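Local structure of catalase A (Saccharomyces cerevisiae, 1A4E) at residues 135-140 with 172-177; 166-171 with 465-470; 181-186 with 454-459; 216-221 with 291-296; 282-287 with 429-434. The protein probably breaks down hydrogen peroxide released by peroxisomal oxidases into water and oxygen, using heme as cofactor. All blocks are in the same frame, centred on the assembly; numbering follows the deposited sequence.

Contact 1 (135-140 with 172-177)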
# COMPACT_ATOMS: atom_id res chain seq x y z
N PHE B 135 18.39 20.55 16.88
CA PHE B 135 19.61 20.58 16.08
C PHE B 135 19.62 21.48 14.87
O PHE B 135 20.68 21.89 14.41
CB PHE B 135 19.94 19.17 15.61
CG PHE B 135 20.04 18.12 16.72
CD1 PHE B 135 18.89 17.46 17.16
CD2 PHE B 135 21.29 17.80 17.25
CE1 PHE B 135 18.99 16.47 18.13
CE2 PHE B 135 21.38 16.80 18.23
CZ PHE B 135 20.23 16.14 18.66
N ILE B 136 18.45 21.82 14.30
CA ILE B 136 18.41 22.57 13.05
C ILE B 136 17.43 23.73 13.09
O ILE B 136 16.52 23.79 13.91
CB ILE B 136 18.03 21.64 11.85
CG1 ILE B 136 16.71 20.94 12.13
CG2 ILE B 136 19.14 20.62 11.58
CD1 ILE B 136 16.12 20.20 10.91
N ARG B 137 17.65 24.70 12.19
CA ARG B 137 16.73 25.81 11.99
C ARG B 137 16.40 25.95 10.50
O ARG B 137 15.71 26.88 10.08
CB ARG B 137 17.35 27.11 12.55
CG ARG B 137 18.65 27.62 11.94
CD ARG B 137 19.01 28.90 12.66
NE ARG B 137 20.15 29.55 12.05
CZ ARG B 137 20.82 30.56 12.63
NH1 ARG B 137 20.49 31.05 13.82
NH2 ARG B 137 21.88 31.06 12.01
N ASP B 138 16.88 25.00 9.69
CA ASP B 138 16.53 24.88 8.28
C ASP B 138 15.82 23.55 8.07
O ASP B 138 16.39 22.49 8.36
CB ASP B 138 17.75 24.87 7.37
CG ASP B 138 18.32 26.25 7.15
OD1 ASP B 138 17.69 27.05 6.47
OD2 ASP B 138 19.40 26.52 7.66
N PRO B 139 14.57 23.54 7.57
CA PRO B 139 13.78 22.33 7.40
C PRO B 139 14.35 21.29 6.43
O PRO B 139 14.20 20.09 6.61
CB PRO B 139 12.43 22.86 6.99
CG PRO B 139 12.74 24.16 6.28
CD PRO B 139 13.84 24.73 7.16
N SER B 140 15.07 21.79 5.41
CA SER B 140 15.70 20.96 4.40
C SER B 140 16.85 20.10 4.91
O SER B 140 17.21 19.08 4.34
CB SER B 140 16.22 21.86 3.30
OG SER B 140 17.04 22.85 3.89
N ASN B 172 26.11 24.12 9.75
CA ASN B 172 25.25 23.30 10.59
C ASN B 172 25.59 23.44 12.07
O ASN B 172 24.81 22.97 12.91
CB ASN B 172 25.38 21.83 10.23
CG ASN B 172 25.07 21.49 8.79
OD1 ASN B 172 24.34 22.19 8.09
ND2 ASN B 172 25.63 20.40 8.29
N GLN B 173 26.68 24.12 12.44
CA GLN B 173 27.20 24.24 13.81
C GLN B 173 26.20 24.98 14.70
O GLN B 173 26.44 24.98 15.96
CB GLN B 173 28.52 25.01 13.80
CG GLN B 173 29.60 24.33 12.95
CD GLN B 173 30.92 25.11 12.93
OE1 GLN B 173 31.02 26.17 13.56
NE2 GLN B 173 31.95 24.65 12.25
N VAL B 174 25.12 25.57 14.23
CA VAL B 174 24.05 26.16 15.04
C VAL B 174 23.36 25.08 15.89
O VAL B 174 22.57 25.36 16.78
CB VAL B 174 23.07 26.91 14.06
CG1 VAL B 174 22.26 25.96 13.20
CG2 VAL B 174 22.15 27.78 14.88
N ALA B 175 23.70 23.80 15.64
CA ALA B 175 23.24 22.66 16.41
C ALA B 175 23.89 22.53 17.79
O ALA B 175 23.40 21.77 18.61
CB ALA B 175 23.54 21.38 15.66
N ILE B 176 24.96 23.30 18.05
CA ILE B 176 25.78 23.19 19.26
C ILE B 176 25.04 23.35 20.59
O ILE B 176 25.36 22.62 21.52
CB ILE B 176 26.97 24.23 19.03
CG1 ILE B 176 28.26 23.60 19.57
CG2 ILE B 176 26.68 25.60 19.62
CD1 ILE B 176 28.39 23.13 21.02
N HIS B 177 24.01 24.22 20.70
CA HIS B 177 23.23 24.36 21.93
C HIS B 177 22.55 23.02 22.22
O HIS B 177 22.60 22.53 23.35
CB HIS B 177 22.19 25.47 21.73
CG HIS B 177 21.40 25.94 22.95
ND1 HIS B 177 20.45 26.86 22.94
CD2 HIS B 177 21.52 25.48 24.24
CE1 HIS B 177 19.98 26.97 24.16
NE2 HIS B 177 20.63 26.14 24.93
O HOH W 1 22.12 22.45 11.93
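Phe-135 and Ala-175 mark the closest backbone approach between the loop 135-140 and the turn 172-177, with their CA atoms 4.2 Å apart. The apolar pair here is Phe-135 CB with Ala-175 CB, also at 4.2 Å. Separately, the alanine methyl makes a close approach to a carbonyl, Ala-175 CB lying 3.2 Å from Phe-135 O, while the phenyl ring packs on Gln-178 and Leu-182 of helix 176-182.

A second kind of contact pairs an aliphatic branch with a flat cation. Val-174 CG2 lies 3.6 Å above the guanidinium plane of Arg-137, displaced toward the rim, and 3.8 Å from Arg-137 CZ. The arginine starts with CG wedged between its backbone N and carbonyl carbon (chi1 62°) and then runs extended to NE, which carries the guanidinium across the valine. Its charge is met by Asp-281 and Asp-428 in salt bridges, and the carbonyls of Trp-420 and Ala-421 accept further hydrogen bonds, so the group is firmly fixed in rotation.

Water supplies the polar link. One molecule donates to Phe-135 O and to Asn-172 O, each at 2.9 Å, and so joins two carbonyls that could not bond to each other. Asn-172 O also takes the N-H of Ala-175 at 3.1 Å within the short 3-10 turn.

The side chain of Phe-135 lies about 8 Å from the heme, and the same loop supplies Pro-139 to the heme pocket. The arrangement is consistent with a layer just behind the heme pocket of a catalase, in which a turn leading into a helix backs a pocket loop.

Contact 2 (166-171 with 465-470)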
# COMPACT_ATOMS: atom_id res chain seq x y z
N PHE B 166 28.28 15.81 10.08
CA PHE B 166 27.16 16.70 9.82
C PHE B 166 27.18 17.87 10.81
O PHE B 166 27.08 19.03 10.41
CB PHE B 166 25.83 15.95 9.94
CG PHE B 166 24.63 16.85 9.69
CD1 PHE B 166 24.21 17.09 8.37
CD2 PHE B 166 23.98 17.48 10.76
CE1 PHE B 166 23.14 17.97 8.14
CE2 PHE B 166 22.92 18.35 10.52
CZ PHE B 166 22.50 18.59 9.21
N LEU B 167 27.33 17.57 12.11
CA LEU B 167 27.28 18.59 13.15
C LEU B 167 28.41 19.61 13.13
O LEU B 167 28.18 20.78 13.42
CB LEU B 167 27.23 17.90 14.50
CG LEU B 167 25.98 17.05 14.76
CD1 LEU B 167 26.13 16.31 16.08
CD2 LEU B 167 24.75 17.94 14.77
N THR B 168 29.62 19.21 12.75
CA THR B 168 30.75 20.12 12.69
C THR B 168 30.86 20.89 11.37
O THR B 168 31.72 21.76 11.26
CB THR B 168 32.08 19.36 12.94
OG1 THR B 168 32.25 18.39 11.90
CG2 THR B 168 32.09 18.72 14.32
N THR B 169 30.03 20.58 10.36
CA THR B 169 30.03 21.33 9.09
C THR B 169 29.64 22.76 9.43
O THR B 169 28.65 22.93 10.15
CB THR B 169 29.02 20.73 8.10
OG1 THR B 169 29.48 19.43 7.85
CG2 THR B 169 28.90 21.44 6.77
N PRO B 170 30.39 23.81 9.03
CA PRO B 170 30.27 25.17 9.55
C PRO B 170 28.87 25.75 9.58
O PRO B 170 28.46 26.30 10.60
CB PRO B 170 31.23 25.96 8.69
CG PRO B 170 32.32 24.94 8.46
CD PRO B 170 31.51 23.72 8.10
N GLU B 171 28.12 25.56 8.49
CA GLU B 171 26.74 26.05 8.39
C GLU B 171 25.72 25.26 9.20
O GLU B 171 24.58 25.70 9.34
CB GLU B 171 26.29 26.09 6.92
CG GLU B 171 26.49 24.86 6.04
CD GLU B 171 27.85 24.71 5.34
OE1 GLU B 171 28.81 25.43 5.66
OE2 GLU B 171 27.94 23.86 4.46
N GLN B 465 37.54 14.34 14.38
CA GLN B 465 37.74 14.55 15.81
C GLN B 465 38.32 15.92 16.09
O GLN B 465 37.91 16.59 17.04
CB GLN B 465 38.70 13.55 16.41
CG GLN B 465 38.23 12.12 16.45
CD GLN B 465 39.27 11.22 17.10
OE1 GLN B 465 40.43 11.20 16.71
NE2 GLN B 465 38.87 10.46 18.13
N GLN B 466 39.25 16.37 15.23
CA GLN B 466 39.85 17.67 15.39
C GLN B 466 38.81 18.76 15.22
O GLN B 466 38.83 19.74 15.96
CB GLN B 466 40.99 17.85 14.38
CG GLN B 466 41.83 19.12 14.62
CD GLN B 466 42.29 19.29 16.07
OE1 GLN B 466 42.91 18.40 16.67
NE2 GLN B 466 41.95 20.42 16.68
N ARG B 467 37.88 18.57 14.28
CA ARG B 467 36.80 19.52 14.06
C ARG B 467 35.81 19.60 15.21
O ARG B 467 35.20 20.64 15.45
CB ARG B 467 36.02 19.18 12.82
CG ARG B 467 36.84 19.19 11.57
CD ARG B 467 35.82 19.06 10.48
NE ARG B 467 36.29 18.23 9.40
CZ ARG B 467 35.43 17.70 8.54
NH1 ARG B 467 34.11 17.91 8.64
NH2 ARG B 467 35.90 16.94 7.55
N VAL B 468 35.63 18.47 15.92
CA VAL B 468 34.78 18.43 17.11
C VAL B 468 35.44 19.27 18.20
O VAL B 468 34.75 20.08 18.82
CB VAL B 468 34.61 16.96 17.57
CG1 VAL B 468 33.88 16.89 18.90
CG2 VAL B 468 33.83 16.20 16.51
N TYR B 469 36.76 19.11 18.38
CA TYR B 469 37.52 19.86 19.38
C TYR B 469 37.50 21.34 19.06
O TYR B 469 37.33 22.15 19.98
CB TYR B 469 38.97 19.42 19.43
CG TYR B 469 39.20 17.94 19.68
CD1 TYR B 469 38.30 17.17 20.42
CD2 TYR B 469 40.33 17.34 19.12
CE1 TYR B 469 38.52 15.80 20.60
CE2 TYR B 469 40.56 15.97 19.29
CZ TYR B 469 39.65 15.21 20.03
OH TYR B 469 39.88 13.87 20.20
N ASP B 470 37.61 21.73 17.79
CA ASP B 470 37.57 23.13 17.41
C ASP B 470 36.21 23.76 17.61
O ASP B 470 36.14 24.93 17.98
CB ASP B 470 37.99 23.29 15.95
CG ASP B 470 39.48 23.06 15.68
OD1 ASP B 470 40.28 22.96 16.62
OD2 ASP B 470 39.85 22.97 14.51
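Arg-467 lies across Thr-168 at about a right angle, where the end of helix 160-168 meets the middle of helix 462-473. Followed outward, the arginine starts at CB, which rests 3.9 Å from Thr-168 CB. CG stands beside the backbone N, anti to the carbonyl carbon (chi1 -60°), and this carries the chain across the threonine. CD then passes Thr-168 OG1 at 3.9 Å. The bend at chi3 turns the guanidinium so that NH1 comes obliquely to within 3.8 Å of Thr-168 OG1, too far for a hydrogen bond. The tip finds its partners close by: NH1 forms a salt bridge with Asp-165, one turn back on the threonine's helix, and NH2 is hydrogen-bonded to Gln-463 OE1 on the arginine's own helix.

The threonine is divided between two tasks. Its OG1 is hydrogen-bonded to the carbonyl of Trp-164, while its methyl, CG2, faces the other helix and touches Val-468 CG2 at 3.8 Å. The same methyl is 3.8 Å from Arg-467 O. The CA atoms of Thr-168 and Val-468 are 6.2 Å apart.

Assembly extends this corner: Asn-391 of a neighbouring subunit packs on Arg-467 and is hydrogen-bonded through ND2 to Thr-169 OG1. Within the chain, the contact is helix-to-helix packing in which a threonine methyl and a valine meet beside the stem of an arginine, and it joins a helix of the main catalase region to the group of helices that forms the C-terminal domain of this family.

Contact 3 (181-186 with 454-459)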
# COMPACT_ATOMS: atom_id res chain seq x y z
N ILE B 181 23.11 19.87 25.23
CA ILE B 181 22.03 19.27 26.02
C ILE B 181 22.00 17.75 25.82
O ILE B 181 21.86 17.01 26.79
CB ILE B 181 20.68 19.90 25.61
CG1 ILE B 181 20.68 21.38 25.95
CG2 ILE B 181 19.52 19.23 26.35
CD1 ILE B 181 19.51 22.14 25.31
N LEU B 182 22.19 17.28 24.57
CA LEU B 182 22.15 15.87 24.22
C LEU B 182 23.20 15.06 24.97
O LEU B 182 22.90 14.00 25.52
CB LEU B 182 22.36 15.73 22.71
CG LEU B 182 22.47 14.32 22.12
CD1 LEU B 182 21.14 13.62 22.22
CD2 LEU B 182 22.91 14.40 20.68
N PHE B 183 24.42 15.59 25.01
CA PHE B 183 25.51 14.89 25.67
C PHE B 183 25.67 15.13 27.15
O PHE B 183 26.60 14.62 27.77
CB PHE B 183 26.80 15.22 24.94
CG PHE B 183 26.95 14.38 23.67
CD1 PHE B 183 27.49 13.10 23.76
CD2 PHE B 183 26.53 14.88 22.44
CE1 PHE B 183 27.62 12.32 22.60
CE2 PHE B 183 26.66 14.10 21.29
CZ PHE B 183 27.20 12.82 21.37
N SER B 184 24.76 15.91 27.76
CA SER B 184 24.74 16.00 29.20
C SER B 184 23.97 14.77 29.71
O SER B 184 23.47 13.98 28.89
CB SER B 184 24.04 17.27 29.64
OG SER B 184 22.64 17.25 29.41
N ASP B 185 23.83 14.57 31.02
CA ASP B 185 23.08 13.42 31.51
C ASP B 185 21.57 13.52 31.30
O ASP B 185 20.84 12.54 31.47
CB ASP B 185 23.39 13.20 32.99
CG ASP B 185 24.77 12.63 33.29
OD1 ASP B 185 25.49 12.22 32.38
OD2 ASP B 185 25.13 12.58 34.47
N ARG B 186 21.09 14.71 30.92
CA ARG B 186 19.71 14.93 30.51
C ARG B 186 19.41 14.15 29.22
O ARG B 186 18.26 13.86 28.92
CB ARG B 186 19.47 16.41 30.24
CG ARG B 186 19.64 17.31 31.45
CD ARG B 186 18.43 17.25 32.36
NE ARG B 186 17.29 17.87 31.70
CZ ARG B 186 16.75 19.02 32.12
NH1 ARG B 186 17.23 19.68 33.18
NH2 ARG B 186 15.70 19.51 31.44
N GLY B 454 33.45 12.60 24.88
CA GLY B 454 34.74 11.96 24.64
C GLY B 454 34.66 10.50 24.24
O GLY B 454 35.32 10.11 23.28
N ILE B 455 33.84 9.69 24.92
CA ILE B 455 33.70 8.28 24.59
C ILE B 455 32.97 8.03 23.27
O ILE B 455 33.09 6.95 22.69
CB ILE B 455 32.97 7.49 25.71
CG1 ILE B 455 31.54 7.96 25.94
CG2 ILE B 455 33.84 7.63 26.95
CD1 ILE B 455 30.77 7.09 26.94
N HIS B 456 32.21 9.03 22.79
CA HIS B 456 31.50 8.94 21.53
C HIS B 456 32.40 9.38 20.37
O HIS B 456 32.46 8.70 19.34
CB HIS B 456 30.25 9.82 21.65
CG HIS B 456 29.30 9.72 20.47
ND1 HIS B 456 29.46 10.22 19.26
CD2 HIS B 456 28.11 9.04 20.50
CE1 HIS B 456 28.41 9.88 18.54
NE2 HIS B 456 27.61 9.17 19.30
N VAL B 457 33.12 10.50 20.54
CA VAL B 457 34.03 11.07 19.54
C VAL B 457 35.23 10.17 19.29
O VAL B 457 35.78 10.17 18.19
CB VAL B 457 34.52 12.47 20.01
CG1 VAL B 457 35.47 13.13 19.03
CG2 VAL B 457 33.33 13.39 20.05
N GLU B 458 35.63 9.40 20.31
CA GLU B 458 36.73 8.45 20.24
C GLU B 458 36.65 7.53 19.03
O GLU B 458 37.66 7.23 18.38
CB GLU B 458 36.70 7.70 21.57
CG GLU B 458 37.66 6.55 21.81
CD GLU B 458 37.18 5.22 21.24
OE1 GLU B 458 36.22 4.67 21.77
OE2 GLU B 458 37.77 4.77 20.26
N GLY B 459 35.42 7.10 18.70
CA GLY B 459 35.17 6.22 17.57
C GLY B 459 35.18 6.91 16.21
O GLY B 459 34.76 6.31 15.22
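Two residues before Phe-183, which meets His-456 across the contact, the carbonyl oxygen of Ile-181 is gripped twice by one residue: Ser-184 OG donates to Ile-181 O at 2.7 Å, and Ser-184 N reaches Ile-181 O at 3.2 Å from the same face of the carbonyl plane. This double hold tightens the turn that follows helix 176-182, just where Phe-183 leaves the backbone.

Across the contact the rings form a T-shaped (edge-to-face) stack. The edge of Phe-183 is directed at the face of His-456, with centroids 5.2 Å apart and planes at 81°. Phe-183 CZ stands 3.8 Å above the imidazole of His-456, over its centre, while Phe-183 CE1 lies 3.8 Å from His-456 CB. With CG anti to the backbone N, chi1 (-173°) carries the imidazole toward the phenylalanine, and chi2 (-74°) turns its face to it.

Trp-164 of helix 160-168 meets both rings, and its indole NE1 is hydrogen-bonded to His-456 ND1. An indole N-H can act only as a donor, so ND1 must accept. Together with the weakly positive ring edge of Phe-183 directed at the imidazole face, this is consistent with a neutral histidine carrying its proton on NE2.

Contact 4 (216-221 with 291-296)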
# COMPACT_ATOMS: atom_id res chain seq x y z
N GLN B 216 5.89 30.08 24.25
CA GLN B 216 6.70 28.86 24.33
C GLN B 216 6.18 28.08 25.53
O GLN B 216 5.91 28.65 26.58
CB GLN B 216 8.18 29.16 24.51
CG GLN B 216 8.68 29.65 23.16
CD GLN B 216 10.12 29.34 22.84
OE1 GLN B 216 10.85 28.71 23.60
NE2 GLN B 216 10.56 29.76 21.67
N VAL B 217 5.97 26.77 25.35
CA VAL B 217 5.36 25.95 26.39
C VAL B 217 6.37 25.04 27.09
O VAL B 217 7.27 24.47 26.49
CB VAL B 217 4.21 25.12 25.74
CG1 VAL B 217 3.39 24.44 26.83
CG2 VAL B 217 3.27 26.02 24.94
N HIS B 218 6.21 24.96 28.41
CA HIS B 218 7.07 24.17 29.28
C HIS B 218 6.20 23.20 30.06
O HIS B 218 5.26 23.60 30.73
CB HIS B 218 7.83 25.06 30.29
CG HIS B 218 8.81 26.03 29.65
ND1 HIS B 218 10.14 25.94 29.65
CD2 HIS B 218 8.46 27.15 28.93
CE1 HIS B 218 10.60 26.96 28.97
NE2 HIS B 218 9.59 27.67 28.54
N ILE B 219 6.50 21.91 29.97
CA ILE B 219 5.75 20.88 30.67
C ILE B 219 6.75 20.29 31.66
O ILE B 219 7.59 19.45 31.33
CB ILE B 219 5.22 19.84 29.64
CG1 ILE B 219 4.34 20.51 28.58
CG2 ILE B 219 4.38 18.81 30.37
CD1 ILE B 219 3.67 19.55 27.58
N LYS B 220 6.68 20.78 32.89
CA LYS B 220 7.63 20.42 33.94
C LYS B 220 7.22 19.24 34.79
O LYS B 220 6.14 19.23 35.37
CB LYS B 220 7.84 21.63 34.85
CG LYS B 220 8.29 22.92 34.19
CD LYS B 220 9.67 22.76 33.59
CE LYS B 220 10.47 24.03 33.74
NZ LYS B 220 10.59 24.41 35.14
N THR B 221 8.08 18.23 34.92
CA THR B 221 7.76 17.06 35.74
C THR B 221 7.64 17.33 37.23
O THR B 221 8.52 17.92 37.87
CB THR B 221 8.80 15.95 35.46
OG1 THR B 221 8.47 14.92 36.37
CG2 THR B 221 10.25 16.37 35.64
N PHE B 291 11.12 36.92 30.83
CA PHE B 291 9.90 36.27 30.37
C PHE B 291 9.62 35.07 31.25
O PHE B 291 9.98 33.94 30.92
CB PHE B 291 10.05 35.82 28.90
CG PHE B 291 10.44 36.96 27.97
CD1 PHE B 291 9.51 37.92 27.61
CD2 PHE B 291 11.76 37.04 27.52
CE1 PHE B 291 9.90 38.99 26.80
CE2 PHE B 291 12.15 38.11 26.71
CZ PHE B 291 11.22 39.08 26.35
N PRO B 292 8.99 35.27 32.41
CA PRO B 292 8.82 34.25 33.44
C PRO B 292 7.83 33.16 33.06
O PRO B 292 7.05 33.30 32.12
CB PRO B 292 8.39 35.03 34.66
CG PRO B 292 8.48 36.49 34.28
CD PRO B 292 8.25 36.47 32.79
N LEU B 293 7.83 32.04 33.79
CA LEU B 293 6.89 30.97 33.52
C LEU B 293 5.56 31.27 34.18
O LEU B 293 5.48 31.49 35.38
CB LEU B 293 7.42 29.63 34.04
CG LEU B 293 8.74 29.10 33.47
CD1 LEU B 293 8.95 27.68 33.95
CD2 LEU B 293 8.70 29.12 31.96
N ARG B 294 4.52 31.39 33.36
CA ARG B 294 3.17 31.62 33.83
C ARG B 294 2.46 30.28 33.87
O ARG B 294 2.55 29.52 32.90
CB ARG B 294 2.50 32.59 32.88
CG ARG B 294 1.06 32.86 33.24
CD ARG B 294 0.45 33.91 32.34
NE ARG B 294 -0.96 34.00 32.65
CZ ARG B 294 -1.73 34.91 32.09
NH1 ARG B 294 -1.27 35.81 31.23
NH2 ARG B 294 -3.02 34.94 32.40
N ARG B 295 1.75 29.92 34.95
CA ARG B 295 1.13 28.60 35.04
C ARG B 295 -0.22 28.47 34.35
O ARG B 295 -1.05 29.37 34.35
CB ARG B 295 1.02 28.24 36.53
CG ARG B 295 0.62 26.78 36.80
CD ARG B 295 0.91 26.33 38.22
NE ARG B 295 0.62 27.37 39.19
CZ ARG B 295 -0.49 27.39 39.92
NH1 ARG B 295 -1.42 26.45 39.83
NH2 ARG B 295 -0.69 28.42 40.73
N VAL B 296 -0.42 27.30 33.71
CA VAL B 296 -1.62 27.01 32.95
C VAL B 296 -2.42 25.87 33.58
O VAL B 296 -3.60 26.05 33.90
CB VAL B 296 -1.27 26.64 31.50
CG1 VAL B 296 -2.56 26.46 30.70
CG2 VAL B 296 -0.43 27.73 30.86
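Leu-293 stands over one face of the His-218 imidazole, crossing it at about a right angle. Its CD2 makes a CH-pi contact, 3.8 Å from the centroid of the His-218 ring and 16° off the normal, shifted toward the rim so that His-218 CD2 is the nearest ring atom to Leu-293 CD2, at 3.6 Å. The other branch, CD1, meets the end of Lys-220 tip to tip, 3.8 Å from Lys-220 NZ. The lysine reaches this place through a chain bent at chi2, chi3 and chi4. The two methyls of the leucine are thus shared between a ring and an ammonium end.

Two residues apart on strand 212-221, His-218 and Lys-220 both direct CB toward Leu-293, whereas Val-217 and Ile-219 pack on strand 122-129. In the antiparallel beta-barrel of the catalase fold, strand 259-267 runs between 212-221 and 294-303, pairing with both; the leucine, close to strand 294-303, makes its contact across an intervening strand. That strand also fixes the imidazole, since His-218 NE2 is hydrogen-bonded to Gln-265 OE1, while Gln-265 NE2 bonds to the carbonyl of Phe-291. The ring of Tyr-198 meets the imidazole steeply, with planes at about 75°.

Contact 5 (282-287 with 429-434)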
# COMPACT_ATOMS: atom_id res chain seq x y z
N LEU B 282 14.70 28.01 16.31
CA LEU B 282 14.53 26.84 17.15
C LEU B 282 15.70 26.58 18.09
O LEU B 282 15.53 25.97 19.14
CB LEU B 282 14.36 25.60 16.29
CG LEU B 282 13.31 24.53 16.56
CD1 LEU B 282 13.72 23.37 15.68
CD2 LEU B 282 13.22 24.08 18.00
N THR B 283 16.91 27.02 17.72
CA THR B 283 18.08 26.79 18.55
C THR B 283 18.25 27.79 19.70
O THR B 283 19.21 27.72 20.46
CB THR B 283 19.32 26.78 17.63
OG1 THR B 283 19.47 28.10 17.14
CG2 THR B 283 19.18 25.80 16.47
N LYS B 284 17.29 28.70 19.90
CA LYS B 284 17.35 29.71 20.94
C LYS B 284 16.26 29.55 21.98
O LYS B 284 15.12 29.22 21.65
CB LYS B 284 17.22 31.11 20.36
CG LYS B 284 18.22 31.53 19.29
CD LYS B 284 19.62 31.72 19.83
CE LYS B 284 20.53 32.12 18.69
NZ LYS B 284 20.73 31.00 17.79
N VAL B 285 16.59 29.77 23.26
CA VAL B 285 15.62 29.81 24.33
C VAL B 285 15.44 31.25 24.76
O VAL B 285 16.31 32.10 24.58
CB VAL B 285 16.05 28.98 25.57
CG1 VAL B 285 16.19 27.54 25.12
CG2 VAL B 285 17.37 29.43 26.17
N TRP B 286 14.25 31.53 25.29
CA TRP B 286 13.90 32.83 25.83
C TRP B 286 14.30 32.88 27.30
O TRP B 286 14.03 31.93 28.04
CB TRP B 286 12.39 33.08 25.74
CG TRP B 286 11.76 33.10 24.34
CD1 TRP B 286 12.48 33.01 23.17
CD2 TRP B 286 10.41 33.22 24.13
NE1 TRP B 286 11.58 33.07 22.22
CE2 TRP B 286 10.35 33.19 22.73
CE3 TRP B 286 9.25 33.34 24.90
CZ2 TRP B 286 9.12 33.29 22.08
CZ3 TRP B 286 8.02 33.44 24.25
CH2 TRP B 286 7.96 33.42 22.85
N PRO B 287 14.94 33.95 27.77
CA PRO B 287 15.38 34.11 29.16
C PRO B 287 14.20 34.17 30.13
O PRO B 287 13.22 34.87 29.88
CB PRO B 287 16.20 35.38 29.15
CG PRO B 287 16.47 35.66 27.68
CD PRO B 287 15.21 35.16 27.00
N PHE B 429 26.53 30.67 19.52
CA PHE B 429 27.33 29.95 20.49
C PHE B 429 27.13 30.45 21.91
O PHE B 429 27.42 29.73 22.86
CB PHE B 429 28.82 30.05 20.13
CG PHE B 429 29.19 29.16 18.96
CD1 PHE B 429 28.98 29.59 17.65
CD2 PHE B 429 29.72 27.89 19.20
CE1 PHE B 429 29.28 28.74 16.58
CE2 PHE B 429 30.02 27.04 18.13
CZ PHE B 429 29.80 27.47 16.82
N VAL B 430 26.58 31.67 22.06
CA VAL B 430 26.34 32.29 23.36
C VAL B 430 25.55 31.41 24.33
O VAL B 430 26.04 31.12 25.42
CB VAL B 430 25.62 33.66 23.12
CG1 VAL B 430 25.01 34.26 24.38
CG2 VAL B 430 26.67 34.66 22.72
N GLN B 431 24.35 30.96 23.94
CA GLN B 431 23.50 30.15 24.81
C GLN B 431 24.04 28.77 25.13
O GLN B 431 23.74 28.23 26.20
CB GLN B 431 22.12 30.00 24.19
CG GLN B 431 21.42 31.35 24.16
CD GLN B 431 19.97 31.28 23.71
OE1 GLN B 431 19.46 30.21 23.40
NE2 GLN B 431 19.27 32.41 23.68
N ALA B 432 24.85 28.19 24.24
CA ALA B 432 25.50 26.92 24.51
C ALA B 432 26.49 27.11 25.66
O ALA B 432 26.59 26.28 26.56
CB ALA B 432 26.26 26.45 23.29
N ARG B 433 27.16 28.26 25.66
CA ARG B 433 28.13 28.60 26.68
C ARG B 433 27.49 28.93 28.03
O ARG B 433 28.01 28.51 29.06
CB ARG B 433 28.96 29.77 26.19
CG ARG B 433 30.22 29.95 27.00
CD ARG B 433 30.99 31.13 26.46
NE ARG B 433 31.34 30.92 25.07
CZ ARG B 433 31.14 31.87 24.16
NH1 ARG B 433 30.61 33.05 24.46
NH2 ARG B 433 31.50 31.60 22.91
N ASN B 434 26.36 29.65 28.06
CA ASN B 434 25.71 29.91 29.35
C ASN B 434 25.08 28.63 29.89
O ASN B 434 24.92 28.51 31.09
CB ASN B 434 24.62 30.97 29.16
CG ASN B 434 25.16 32.30 28.65
OD1 ASN B 434 26.00 32.92 29.30
ND2 ASN B 434 24.73 32.79 27.50
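Gln-431 turns its side-chain amide to the backbone of Val-285, and the end where its oxygen meets the valine N-H is the tight part of the contact. Val-285 N donates to Gln-431 OE1 at 2.9 Å in a nearly straight bond of 165°, arriving 15° out of the carbonyl plane. Around the same oxygen the carbon atoms close in: Lys-284 CA is 3.3 Å from Gln-431 OE1, and Val-285 CG2 is 3.6 Å from it. The glutamine leaves its helix with CG anti to the carbonyl carbon and stays extended beyond it, which carries the amide to the loop. Like a peptide group, it offers an acceptor and a donor to a single residue.

The bridge joins two parts of the catalase fold: the irregular segment 282-287, where Leu-282 touches the heme, and the first turn of helix 430-440 in the C-terminal helical domain. His-177 of helix 176-182 packs against both Val-285 and Gln-431.

On the looser side the geometry relaxes. Gln-431 NE2 gives only a weak bond to Val-285 O, 3.1 Å long and bent to 132°, and both of these residues are partly open to solvent. The valine and glutamine side chains slide past each other in opposite directions.

Lys-284, by contrast, is buried. It crosses the glutamine at about a right angle, its CD 3.9 Å from Gln-431 OE1, and then bends away at chi4. Its ammonium is paired with Asp-281 and Asp-428 in salt bridges, with a weak bond from Lys-284 NZ to Thr-283 OG1, which is also hydrogen-bonded to Asp-281 OD1.

Overall arrangement
From the N terminus, contact 1 opens first and closes the shortest loop, returning from the heme-pocket loop to the start of helix 176-182. Before it closes, contact 2 has opened on helix 160-168, so the two cross; contact 2 then spans almost 300 residues to helix 462-473. Contact 3 lies within that span, running from the end of helix 176-182 to helix 445-457. Both enclose contacts 4 and 5, which cross each other: contact 4 joins barrel strands, and contact 5 takes the loop just before strand 294-303 to helix 430-440. Contacts 2, 3 and 5 thus tie the C-terminal helices to the main catalase region, while contacts 1 and 4 stay inside it.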